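Local atomic coordinates of type 3A cellulose-binding domain protein (Clostridium thermocellum, PDB entry 4B9P), a protein that probably senses cellulose outside the cell through this family 3 carbohydrate-binding module, helping to control release of the sigma factor SigI2. Residues Leu3-Glu8 / Val154-Thr159; Ile27-Thr32 / Ser40-Arg45; Ile90-Ser95 / Glu103-Ile108; Ser114-Leu117 / Thr121-Tyr124; Lys151-Val154 / Thr159-Trp162. All blocks are in the same frame, centred on the assembly; numbering follows the deposited sequence.

Contact 1: residues Leu3-Glu8 / Val154-Thr159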
# COMPACT_ATOMS: atom_id res chain seq x y z
N LEU A 3 -5.47 24.35 14.38
CA LEU A 3 -4.93 23.03 14.61
C LEU A 3 -4.86 22.33 13.27
O LEU A 3 -5.88 22.03 12.65
CB LEU A 3 -5.73 22.19 15.63
CG LEU A 3 -5.45 22.30 17.15
CD1 LEU A 3 -6.19 21.20 17.89
CD2 LEU A 3 -3.97 22.24 17.53
N LEU A 4 -3.64 22.11 12.82
CA LEU A 4 -3.38 21.56 11.51
C LEU A 4 -3.50 20.02 11.46
O LEU A 4 -3.00 19.32 12.34
CB LEU A 4 -1.95 21.96 11.17
CG LEU A 4 -1.39 21.72 9.78
CD1 LEU A 4 -1.93 22.78 8.83
CD2 LEU A 4 0.10 21.80 9.88
N THR A 5 -4.20 19.50 10.45
CA THR A 5 -4.15 18.06 10.16
C THR A 5 -3.06 17.83 9.14
O THR A 5 -3.09 18.43 8.07
CB THR A 5 -5.51 17.54 9.62
OG1 THR A 5 -6.49 17.73 10.63
CG2 THR A 5 -5.44 16.07 9.29
N LYS A 6 -2.09 16.99 9.48
CA LYS A 6 -0.95 16.77 8.60
C LYS A 6 -0.39 15.39 8.82
O LYS A 6 -0.36 14.89 9.95
CB LYS A 6 0.15 17.81 8.86
CG LYS A 6 1.19 17.89 7.75
CD LYS A 6 2.19 18.99 8.05
CE LYS A 6 3.43 18.93 7.14
NZ LYS A 6 4.56 19.71 7.74
N ILE A 7 0.03 14.76 7.72
CA ILE A 7 0.64 13.45 7.80
C ILE A 7 1.92 13.41 6.95
O ILE A 7 2.12 14.28 6.08
CB ILE A 7 -0.32 12.34 7.30
CG1 ILE A 7 -0.86 12.67 5.91
CG2 ILE A 7 -1.44 12.14 8.34
CD1 ILE A 7 -1.65 11.58 5.28
N GLU A 8 2.74 12.41 7.21
CA GLU A 8 3.86 12.09 6.37
C GLU A 8 3.76 10.61 6.05
O GLU A 8 3.42 9.82 6.93
CB GLU A 8 5.19 12.40 7.08
CG GLU A 8 6.39 12.10 6.22
CD GLU A 8 7.68 12.55 6.86
OE1 GLU A 8 7.97 13.76 6.77
OE2 GLU A 8 8.42 11.72 7.43
N VAL A 154 -2.62 9.14 0.19
CA VAL A 154 -3.35 8.93 1.45
C VAL A 154 -4.52 9.89 1.50
O VAL A 154 -4.36 11.08 1.20
CB VAL A 154 -2.47 9.14 2.72
CG1 VAL A 154 -3.26 8.78 3.98
CG2 VAL A 154 -1.16 8.36 2.64
N TYR A 155 -5.69 9.34 1.83
CA TYR A 155 -6.93 10.11 1.92
C TYR A 155 -7.47 10.02 3.34
O TYR A 155 -7.39 8.97 3.97
CB TYR A 155 -8.01 9.54 0.99
CG TYR A 155 -7.46 9.38 -0.39
CD1 TYR A 155 -6.70 8.26 -0.71
CD2 TYR A 155 -7.69 10.33 -1.37
CE1 TYR A 155 -6.17 8.08 -1.96
CE2 TYR A 155 -7.13 10.13 -2.68
CZ TYR A 155 -6.37 8.99 -2.94
OH TYR A 155 -5.79 8.72 -4.17
N ILE A 156 -8.01 11.13 3.86
CA ILE A 156 -8.69 11.12 5.13
C ILE A 156 -10.12 11.57 4.82
O ILE A 156 -10.33 12.69 4.33
CB ILE A 156 -8.05 12.07 6.11
CG1 ILE A 156 -6.54 11.79 6.23
CG2 ILE A 156 -8.70 11.95 7.45
CD1 ILE A 156 -5.78 12.69 7.24
N SER A 157 -11.09 10.71 5.13
CA SER A 157 -12.49 11.01 4.87
C SER A 157 -12.70 11.43 3.41
O SER A 157 -13.50 12.34 3.12
CB SER A 157 -13.02 12.07 5.82
OG SER A 157 -12.94 11.58 7.14
N GLY A 158 -11.98 10.79 2.50
CA GLY A 158 -12.15 11.02 1.07
C GLY A 158 -11.33 12.15 0.49
O GLY A 158 -11.29 12.29 -0.73
N THR A 159 -10.67 12.94 1.33
CA THR A 159 -9.86 14.05 0.86
C THR A 159 -8.39 13.67 0.77
O THR A 159 -7.85 13.10 1.72
CB THR A 159 -10.02 15.27 1.79
OG1 THR A 159 -11.39 15.67 1.76
CG2 THR A 159 -9.19 16.41 1.29

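Contact 2: residues Ile27-Thr32 / Ser40-Arg45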
# COMPACT_ATOMS: atom_id res chain seq x y z
N ILE A 27 4.97 0.34 4.50
CA ILE A 27 4.48 1.70 4.61
C ILE A 27 4.46 2.12 6.07
O ILE A 27 4.12 1.33 6.95
CB ILE A 27 3.07 1.76 3.98
CG1 ILE A 27 3.17 1.49 2.45
CG2 ILE A 27 2.41 3.06 4.23
CD1 ILE A 27 1.82 1.16 1.76
N LYS A 28 4.80 3.38 6.31
CA LYS A 28 4.74 3.97 7.64
C LYS A 28 3.97 5.29 7.50
O LYS A 28 4.42 6.18 6.76
CB LYS A 28 6.14 4.18 8.19
CG LYS A 28 6.24 4.70 9.58
CD LYS A 28 7.71 4.64 10.07
CE LYS A 28 7.88 5.32 11.40
NZ LYS A 28 9.30 5.41 11.86
N LEU A 29 2.82 5.37 8.15
CA LEU A 29 2.01 6.57 8.13
C LEU A 29 2.18 7.29 9.44
O LEU A 29 1.93 6.70 10.50
CB LEU A 29 0.55 6.18 8.01
CG LEU A 29 -0.50 7.27 8.16
CD1 LEU A 29 -0.41 8.25 7.01
CD2 LEU A 29 -1.91 6.67 8.28
N ILE A 30 2.62 8.53 9.36
CA ILE A 30 2.96 9.29 10.56
C ILE A 30 2.08 10.51 10.69
O ILE A 30 1.89 11.25 9.72
CB ILE A 30 4.45 9.76 10.56
CG1 ILE A 30 5.36 8.56 10.30
CG2 ILE A 30 4.78 10.48 11.86
CD1 ILE A 30 6.44 8.86 9.29
N ASN A 31 1.53 10.73 11.88
CA ASN A 31 0.77 11.94 12.12
C ASN A 31 1.75 13.04 12.54
O ASN A 31 2.30 13.03 13.64
CB ASN A 31 -0.27 11.67 13.20
CG ASN A 31 -1.22 12.86 13.41
OD1 ASN A 31 -0.88 13.99 13.01
ND2 ASN A 31 -2.37 12.62 14.03
N THR A 32 1.95 14.01 11.66
CA THR A 32 2.91 15.07 11.93
C THR A 32 2.22 16.39 12.27
O THR A 32 2.92 17.36 12.57
CB THR A 32 3.89 15.26 10.76
OG1 THR A 32 3.12 15.57 9.59
CG2 THR A 32 4.71 14.02 10.48
N SER A 40 -10.02 4.65 10.87
CA SER A 40 -11.00 4.08 9.96
C SER A 40 -11.32 5.02 8.78
O SER A 40 -11.81 4.56 7.75
CB SER A 40 -12.28 3.69 10.70
OG SER A 40 -12.92 4.86 11.21
N GLU A 41 -11.08 6.32 8.95
CA GLU A 41 -11.27 7.31 7.88
C GLU A 41 -10.12 7.41 6.88
O GLU A 41 -10.24 8.16 5.91
CB GLU A 41 -11.53 8.68 8.49
CG GLU A 41 -12.87 8.74 9.26
CD GLU A 41 -14.06 8.53 8.31
OE1 GLU A 41 -14.31 9.40 7.46
OE2 GLU A 41 -14.73 7.46 8.38
N VAL A 42 -9.05 6.67 7.11
CA VAL A 42 -7.84 6.81 6.30
C VAL A 42 -7.75 5.68 5.28
O VAL A 42 -7.97 4.52 5.64
CB VAL A 42 -6.59 6.72 7.18
CG1 VAL A 42 -5.33 6.81 6.36
CG2 VAL A 42 -6.63 7.85 8.20
N LYS A 43 -7.44 6.02 4.04
CA LYS A 43 -7.17 5.02 2.99
C LYS A 43 -5.81 5.37 2.38
O LYS A 43 -5.48 6.54 2.18
CB LYS A 43 -8.23 5.08 1.90
CG LYS A 43 -9.65 4.82 2.38
CD LYS A 43 -9.84 3.42 2.94
CE LYS A 43 -11.28 3.23 3.41
NZ LYS A 43 -11.45 1.91 4.09
N ILE A 44 -5.04 4.34 2.09
CA ILE A 44 -3.72 4.47 1.50
C ILE A 44 -3.71 3.69 0.20
O ILE A 44 -4.16 2.55 0.22
CB ILE A 44 -2.67 3.90 2.45
CG1 ILE A 44 -2.68 4.61 3.81
CG2 ILE A 44 -1.27 3.99 1.82
CD1 ILE A 44 -1.92 3.84 4.87
N ARG A 45 -3.20 4.27 -0.90
CA ARG A 45 -3.23 3.56 -2.18
C ARG A 45 -1.83 3.40 -2.76
O ARG A 45 -1.08 4.37 -2.91
CB ARG A 45 -4.09 4.29 -3.22
CG ARG A 45 -5.52 4.31 -2.82
CD ARG A 45 -6.35 4.98 -3.87
NE ARG A 45 -7.75 4.93 -3.47
CZ ARG A 45 -8.70 5.59 -4.09
NH1 ARG A 45 -8.39 6.35 -5.14
NH2 ARG A 45 -9.95 5.51 -3.66

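Contact 3: residues Ile90-Ser95 / Glu103-Ile108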
# COMPACT_ATOMS: atom_id res chain seq x y z
N ILE A 90 -5.25 0.18 1.30
CA ILE A 90 -5.06 -0.25 2.67
C ILE A 90 -5.89 0.69 3.53
O ILE A 90 -5.89 1.90 3.34
CB ILE A 90 -3.58 -0.14 3.04
CG1 ILE A 90 -2.80 -1.19 2.28
CG2 ILE A 90 -3.37 -0.34 4.57
CD1 ILE A 90 -1.27 -1.10 2.47
N GLY A 91 -6.65 0.11 4.44
CA GLY A 91 -7.46 0.89 5.34
C GLY A 91 -7.38 0.28 6.72
O GLY A 91 -6.52 -0.57 7.01
N PHE A 92 -8.29 0.73 7.58
CA PHE A 92 -8.25 0.36 8.99
C PHE A 92 -9.65 0.04 9.43
O PHE A 92 -10.63 0.62 8.95
CB PHE A 92 -7.70 1.54 9.78
CG PHE A 92 -6.32 1.92 9.35
CD1 PHE A 92 -5.23 1.31 9.92
CD2 PHE A 92 -6.12 2.83 8.33
CE1 PHE A 92 -3.95 1.62 9.49
CE2 PHE A 92 -4.83 3.13 7.91
CZ PHE A 92 -3.78 2.52 8.48
N THR A 93 -9.78 -0.86 10.40
CA THR A 93 -11.13 -1.24 10.85
C THR A 93 -11.74 -0.13 11.71
O THR A 93 -11.05 0.78 12.20
CB THR A 93 -11.10 -2.51 11.65
OG1 THR A 93 -10.28 -2.27 12.81
CG2 THR A 93 -10.57 -3.68 10.81
N ASN A 94 -13.05 -0.24 11.91
CA ASN A 94 -13.80 0.76 12.64
C ASN A 94 -13.24 0.90 14.05
O ASN A 94 -13.31 1.97 14.64
CB ASN A 94 -15.27 0.36 12.65
CG ASN A 94 -16.15 1.46 13.14
OD1 ASN A 94 -16.04 2.59 12.65
ND2 ASN A 94 -17.00 1.17 14.12
N SER A 95 -12.71 -0.20 14.60
CA SER A 95 -12.19 -0.24 15.96
C SER A 95 -10.65 -0.07 16.03
O SER A 95 -10.04 -0.32 17.06
CB SER A 95 -12.67 -1.52 16.62
OG SER A 95 -14.06 -1.43 16.98
N GLU A 103 2.31 9.91 16.55
CA GLU A 103 2.23 8.46 16.47
C GLU A 103 2.29 8.02 15.02
O GLU A 103 2.07 8.81 14.11
CB GLU A 103 0.96 7.94 17.14
CG GLU A 103 0.92 8.26 18.62
CD GLU A 103 -0.23 7.59 19.33
OE1 GLU A 103 -1.32 7.41 18.69
OE2 GLU A 103 -0.04 7.25 20.53
N TYR A 104 2.55 6.74 14.83
CA TYR A 104 2.61 6.19 13.49
C TYR A 104 2.04 4.80 13.42
O TYR A 104 1.98 4.08 14.44
CB TYR A 104 4.05 6.21 12.95
CG TYR A 104 4.92 5.16 13.58
CD1 TYR A 104 5.01 3.88 13.04
CD2 TYR A 104 5.64 5.44 14.72
CE1 TYR A 104 5.79 2.92 13.62
CE2 TYR A 104 6.43 4.49 15.31
CZ TYR A 104 6.51 3.23 14.76
OH TYR A 104 7.31 2.29 15.36
N VAL A 105 1.64 4.41 12.22
CA VAL A 105 1.33 3.01 11.94
C VAL A 105 2.28 2.51 10.87
O VAL A 105 2.53 3.19 9.87
CB VAL A 105 -0.14 2.80 11.46
CG1 VAL A 105 -0.39 1.30 11.14
CG2 VAL A 105 -1.09 3.29 12.51
N GLU A 106 2.81 1.31 11.10
CA GLU A 106 3.66 0.64 10.13
C GLU A 106 2.93 -0.62 9.66
O GLU A 106 2.38 -1.36 10.47
CB GLU A 106 5.00 0.27 10.79
CG GLU A 106 5.98 -0.37 9.82
CD GLU A 106 7.33 -0.69 10.47
OE1 GLU A 106 7.57 -0.22 11.62
OE2 GLU A 106 8.14 -1.40 9.83
N ILE A 107 2.93 -0.83 8.34
CA ILE A 107 2.19 -1.93 7.73
C ILE A 107 3.11 -2.65 6.77
O ILE A 107 3.63 -2.03 5.83
CB ILE A 107 0.94 -1.43 6.98
CG1 ILE A 107 0.10 -0.57 7.92
CG2 ILE A 107 0.13 -2.62 6.44
CD1 ILE A 107 -1.05 0.06 7.29
N ILE A 108 3.26 -3.96 6.98
CA ILE A 108 4.05 -4.82 6.10
C ILE A 108 3.05 -5.67 5.33
O ILE A 108 2.29 -6.41 5.95
CB ILE A 108 4.99 -5.70 6.95
CG1 ILE A 108 6.04 -4.84 7.67
CG2 ILE A 108 5.67 -6.75 6.06
CD1 ILE A 108 7.04 -5.62 8.45

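Contact 4: residues Ser114-Leu117 / Thr121-Tyr124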
# COMPACT_ATOMS: atom_id res chain seq x y z
N SER A 114 -2.83 -15.73 -5.21
CA SER A 114 -3.00 -16.50 -3.98
C SER A 114 -2.11 -17.75 -3.95
O SER A 114 -1.69 -18.17 -2.88
CB SER A 114 -4.48 -16.83 -3.80
OG SER A 114 -4.96 -17.64 -4.88
N TYR A 115 -1.89 -18.38 -5.09
CA TYR A 115 -1.08 -19.60 -5.16
C TYR A 115 0.41 -19.31 -5.01
O TYR A 115 1.17 -20.18 -4.62
CB TYR A 115 -1.35 -20.36 -6.46
CG TYR A 115 -2.69 -21.04 -6.52
CD1 TYR A 115 -3.85 -20.30 -6.84
CD2 TYR A 115 -2.81 -22.39 -6.24
CE1 TYR A 115 -5.08 -20.92 -6.90
CE2 TYR A 115 -4.04 -23.00 -6.29
CZ TYR A 115 -5.17 -22.27 -6.63
OH TYR A 115 -6.39 -22.89 -6.68
N ALA A 116 0.84 -18.11 -5.34
CA ALA A 116 2.23 -17.71 -5.14
C ALA A 116 2.51 -17.31 -3.71
O ALA A 116 3.62 -17.49 -3.24
CB ALA A 116 2.58 -16.58 -6.07
N LEU A 117 1.51 -16.81 -3.02
CA LEU A 117 1.75 -16.26 -1.69
C LEU A 117 1.86 -17.37 -0.64
O LEU A 117 2.29 -17.15 0.48
CB LEU A 117 0.70 -15.22 -1.34
CG LEU A 117 1.16 -13.80 -1.71
CD1 LEU A 117 1.51 -13.63 -3.19
CD2 LEU A 117 0.12 -12.78 -1.26
N THR A 121 4.63 -24.04 -5.36
CA THR A 121 4.75 -23.77 -6.78
C THR A 121 3.35 -23.45 -7.34
O THR A 121 2.45 -24.26 -7.23
CB THR A 121 5.31 -25.04 -7.44
OG1 THR A 121 6.61 -25.26 -6.89
CG2 THR A 121 5.41 -24.90 -8.93
N PRO A 122 3.15 -22.28 -7.94
CA PRO A 122 1.82 -22.01 -8.52
C PRO A 122 1.59 -22.90 -9.74
O PRO A 122 2.51 -23.06 -10.54
CB PRO A 122 1.91 -20.52 -8.95
CG PRO A 122 3.11 -19.99 -8.25
CD PRO A 122 4.04 -21.12 -8.02
N PRO A 123 0.37 -23.39 -9.95
CA PRO A 123 0.10 -24.30 -11.08
C PRO A 123 -0.24 -23.52 -12.36
O PRO A 123 -1.28 -23.75 -13.00
CB PRO A 123 -1.09 -25.09 -10.57
CG PRO A 123 -1.87 -24.03 -9.77
CD PRO A 123 -0.77 -23.31 -9.00
N TYR A 124 0.63 -22.57 -12.68
CA TYR A 124 0.38 -21.62 -13.75
C TYR A 124 1.62 -21.38 -14.58
O TYR A 124 2.73 -21.49 -14.08
CB TYR A 124 -0.04 -20.26 -13.15
CG TYR A 124 -1.39 -20.28 -12.49
CD1 TYR A 124 -2.57 -20.33 -13.25
CD2 TYR A 124 -1.51 -20.27 -11.11
CE1 TYR A 124 -3.82 -20.35 -12.65
CE2 TYR A 124 -2.76 -20.33 -10.51
CZ TYR A 124 -3.91 -20.34 -11.28
OH TYR A 124 -5.12 -20.38 -10.64
O HOH W 1 0.49 -23.29 -5.34

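Contact 5: residues Lys151-Val154 / Thr159-Trp162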
# COMPACT_ATOMS: atom_id res chain seq x y z
N LYS A 151 4.59 8.90 -4.20
CA LYS A 151 3.81 8.20 -5.22
C LYS A 151 2.88 7.15 -4.64
O LYS A 151 2.32 6.34 -5.38
CB LYS A 151 4.74 7.58 -6.27
CG LYS A 151 5.40 8.62 -7.16
CD LYS A 151 6.35 7.94 -8.20
CE LYS A 151 5.73 7.73 -9.51
NZ LYS A 151 6.66 6.84 -10.31
N ILE A 152 2.70 7.18 -3.33
CA ILE A 152 1.63 6.46 -2.64
C ILE A 152 0.72 7.55 -2.08
O ILE A 152 1.20 8.52 -1.50
CB ILE A 152 2.20 5.56 -1.52
CG1 ILE A 152 2.92 4.36 -2.17
CG2 ILE A 152 1.10 5.12 -0.53
CD1 ILE A 152 3.76 3.57 -1.16
N THR A 153 -0.59 7.43 -2.28
CA THR A 153 -1.48 8.51 -1.83
C THR A 153 -2.20 8.13 -0.56
O THR A 153 -2.37 6.95 -0.25
CB THR A 153 -2.53 8.85 -2.91
OG1 THR A 153 -3.17 7.64 -3.32
CG2 THR A 153 -1.87 9.52 -4.12
N VAL A 154 -2.62 9.14 0.19
CA VAL A 154 -3.35 8.93 1.45
C VAL A 154 -4.52 9.89 1.50
O VAL A 154 -4.36 11.08 1.20
CB VAL A 154 -2.47 9.14 2.72
CG1 VAL A 154 -3.26 8.78 3.98
CG2 VAL A 154 -1.16 8.36 2.64
N THR A 159 -10.67 12.94 1.33
CA THR A 159 -9.86 14.05 0.86
C THR A 159 -8.39 13.67 0.77
O THR A 159 -7.85 13.10 1.72
CB THR A 159 -10.02 15.27 1.79
OG1 THR A 159 -11.39 15.67 1.76
CG2 THR A 159 -9.19 16.41 1.29
N LEU A 160 -7.74 13.98 -0.35
CA LEU A 160 -6.31 13.71 -0.51
C LEU A 160 -5.47 14.54 0.48
O LEU A 160 -5.50 15.77 0.43
CB LEU A 160 -5.85 13.96 -1.95
CG LEU A 160 -4.41 13.63 -2.29
CD1 LEU A 160 -4.16 12.14 -2.28
CD2 LEU A 160 -4.06 14.22 -3.69
N TYR A 161 -4.72 13.86 1.36
CA TYR A 161 -3.84 14.54 2.29
C TYR A 161 -2.36 14.27 2.05
O TYR A 161 -1.52 14.90 2.69
CB TYR A 161 -4.17 14.17 3.75
CG TYR A 161 -5.13 15.10 4.40
CD1 TYR A 161 -6.51 14.97 4.18
CD2 TYR A 161 -4.68 16.14 5.20
CE1 TYR A 161 -7.41 15.85 4.76
CE2 TYR A 161 -5.57 17.03 5.79
CZ TYR A 161 -6.93 16.88 5.60
OH TYR A 161 -7.78 17.78 6.17
N TRP A 162 -2.03 13.34 1.16
CA TRP A 162 -0.63 13.05 0.88
C TRP A 162 -0.51 12.47 -0.50
O TRP A 162 -1.30 11.61 -0.88
CB TRP A 162 -0.07 12.01 1.88
CG TRP A 162 1.33 11.67 1.55
CD1 TRP A 162 1.74 10.69 0.71
CD2 TRP A 162 2.51 12.36 1.98
NE1 TRP A 162 3.11 10.72 0.57
CE2 TRP A 162 3.60 11.73 1.35
CE3 TRP A 162 2.74 13.42 2.86
CZ2 TRP A 162 4.90 12.13 1.56
CZ3 TRP A 162 4.04 13.84 3.07
CH2 TRP A 162 5.11 13.20 2.44

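Contact 1: residues Leu3-Glu8 / Val154-Thr159
I7 meets V154 through a single methyl group. The CD1 atom of I7 comes down on the isopropyl group of V154, lying 3.5 Å from CG1, somewhat tighter than ordinary van der Waals contact, and 3.6 Å from CB. The two side chains cross obliquely. With chi1 near 53°, CG1 of I7 sits between the backbone N and the carbonyl carbon, a crowded position, and the extended chain beyond it carries CD1 out to V154. Valine suits the receiving side because its branch at CB puts a compact hydrocarbon surface close to its own strand.

I156, two residues along on the same face, meets T5, two residues before I7. Its CD1 and the CG2 methyl of T5 approach tip to tip at 4.0 Å. This is layer packing between the two sheets of the β-sandwich of a family 3 carbohydrate-binding module: strand 7-13 belongs to one sheet and strand 152-156 to the other, and the backbones stay well apart, with the CA atoms of I7 and V154 8.8 Å from each other. I37 touches both I7 and I156, adding another apolar side chain. T5 is partly exposed, and a threonine there can serve two environments: its methyl faces I156, while OG1 is hydrogen-bonded to T35.

Just past I156 the chain reverses in a type I' turn ending at T159, closed by T159 N to I156 O at 3.0 Å. S157 and G158 occupy its centre, both with positive phi, and OG of S157 is hydrogen-bonded to OE1 of E41.

Contact 2: residues Ile27-Thr32 / Ser40-Arg45
Across the interior of the β-sandwich, I27 and L29 of strand 25-31 face V42 and I44 of strand 42-48, each pair contributed by a different sheet. The strands run in roughly opposite directions, at 143°, and their axes come no nearer than 10.4 Å, so side chains alone bridge the layers.

L29 reaches V42 tip to tip, its CD2 lying 3.9 Å from CG1 of V42. Its CG is anti to the backbone N (chi1 172°), which extends the isobutyl group across the interior. The same methyl touches a second partner more loosely, CD2 of L29 being 4.4 Å from CD1 of I44. I27 and I44 run past each other in opposite senses, with CD1 of I27 4.2 Å from CG2 of I44. Of the four, I44 buries the greatest area here.

All are buried, and branched aliphatic residues suit a place where the contacts across the layers are apolar: valine and isoleucine, branched at CB, sit easily in extended backbone. I7 and L9 flank this layer from the strand next to 25-31, while I152 and V154 do so beside 42-48. Such methyl-to-methyl packing between facing antiparallel sheets is typical of the hydrophobic core of a β-sandwich.

Contact 3: residues Ile90-Ser95 / Glu103-Ile108
I107 is the point on which both I90 and F92 converge. This is core packing between the two sheets of the β-sandwich, with strand 84-92 in one and strand 104-111 in the other. The CD1 methyl of I107 lies 3.6 Å from CG2 of I90 and 3.9 Å from CZ of F92. Thus the end of I107 meets the branch methyl of I90. The same end approaches the phenyl ring obliquely. CG1 of I107 is anti to the carbonyl carbon (chi1 -53°), and the extended bond that follows drives CD1 across to the opposite sheet.

F92 begins with its CB directed to one side of the contact, but its long ring brings the far end close to strand 104-111. There CE1 lies 3.9 Å from CG1 of V105, which stands at the ring edge, near its plane; V105 has two conformers, so this contact holds for one of them and is less certain. The strand axes come within 10.3 Å of each other, at 131°. The long ring of F92 suits its place because its CA is 10.4 Å from that of V105, against 9.0 Å between the CA atoms of I90 and I107, where two isoleucines suffice.

Farther out, I70 touches I90, F92 and I107 from the neighbouring strand 70-81, and L39 and I65 also pack on F92. The backbone that carries V105 is gripped by the amide of N64, whose ND2 is hydrogen-bonded to O of Y104 and whose OD1 accepts from N of E106.

Contact 4: residues Ser114-Leu117 / Thr121-Tyr124
Similar first torsions, chi1 -72° in Y115 and -69° in Y124, set both rings anti to their carbonyl carbons and bring them together as a T-shaped (edge-to-face) pair. The edge of Y124 points at the face of Y115, with the planes at 78° and the centroids 5.6 Å apart. CE2 of Y124 lies 3.8 Å from CD1 of Y115, and OH of Y124 comes equally near CE1 of Y115.

The short helical turn 114-117, held by a weak backbone bond, is thereby joined to the loop that follows it. Two prolines join Y124 on the loop's side. CD of P123 lies 3.6 Å from CD2 of Y115, oblique to the ring, and CG of P122 is 4.1 Å from CB of A116. Their rings suit the place, offering rigid, compact hydrocarbon surfaces that lose little freedom on packing, and the small A116 lets P122 come close to the helical backbone. P123 is the centre of an inverse gamma turn, which redirects the chain so that Y124 comes back to Y115. The hydroxyl of Y124 is hydrogen-bonded to ND2 of N55.

This is surface packing, and one water spans the backbones, donating to O of T121 at 2.9 Å and to O of Y115 at 3.3 Å.

Contact 5: residues Lys151-Val154 / Thr159-Trp162
W162 packs beside V154 from its first side-chain carbon onward: CB of W162 lies 3.8 Å from CB of V154 and also touches its CG2, the two side chains sharing one face of the sheet. CG is anti to the backbone N (chi1 177°), which sends the indole past the valine along strand 152-156. CD1 then reaches O of I152 at 3.1 Å, the oxygen lying at the ring edge, in plane with it. NE1 bonds instead to the carbonyl of W149, which pins the rotation of the indole. On the benzene side, CE3 packs on O of I7 and CZ3 on CA of E8. Tryptophan suits this site by being long and flat enough to bridge both sheets while keeping one polar N-H for a backbone acceptor.

On the other face, CD1 of L160 rests 3.7 Å from CB of T153, whose OG1 is engaged by the hydroxyl of Y155.

The backbones pair around V154. Its N donates to O of W162 at 3.0 Å, and its O accepts twice. The bond from N of Y161 to O of V154 is 2.8 Å long and nearly straight, at 162°. That from N of W162 to the same O is longer, 3.2 Å, and more bent, at 137°. Two residues of the outer strand, Y161 and W162, thus stand against one, the signature of a classic β bulge within an antiparallel β-hairpin.

Contacts 2 and 3 are fully buried, their centres about 7 Å apart, and with contact 1 they join the same two sheets of the sandwich by apolar side chains. Contact 1 does so nearer one end, where a threonine enters and burial is partial. Contact 5 differs in kind: it links neighbouring strands of one sheet through backbone hydrogen bonds, and it shares V154 and T159 with contact 1, V154 serving both hairpin and core. Contact 4 stands apart at the surface, its centre 28 Å or more from the others, and relies on a tyrosine pair, prolines and a bridging water. Contacts 2 and 5 also touch, R45 N meeting T153 O between adjacent strands.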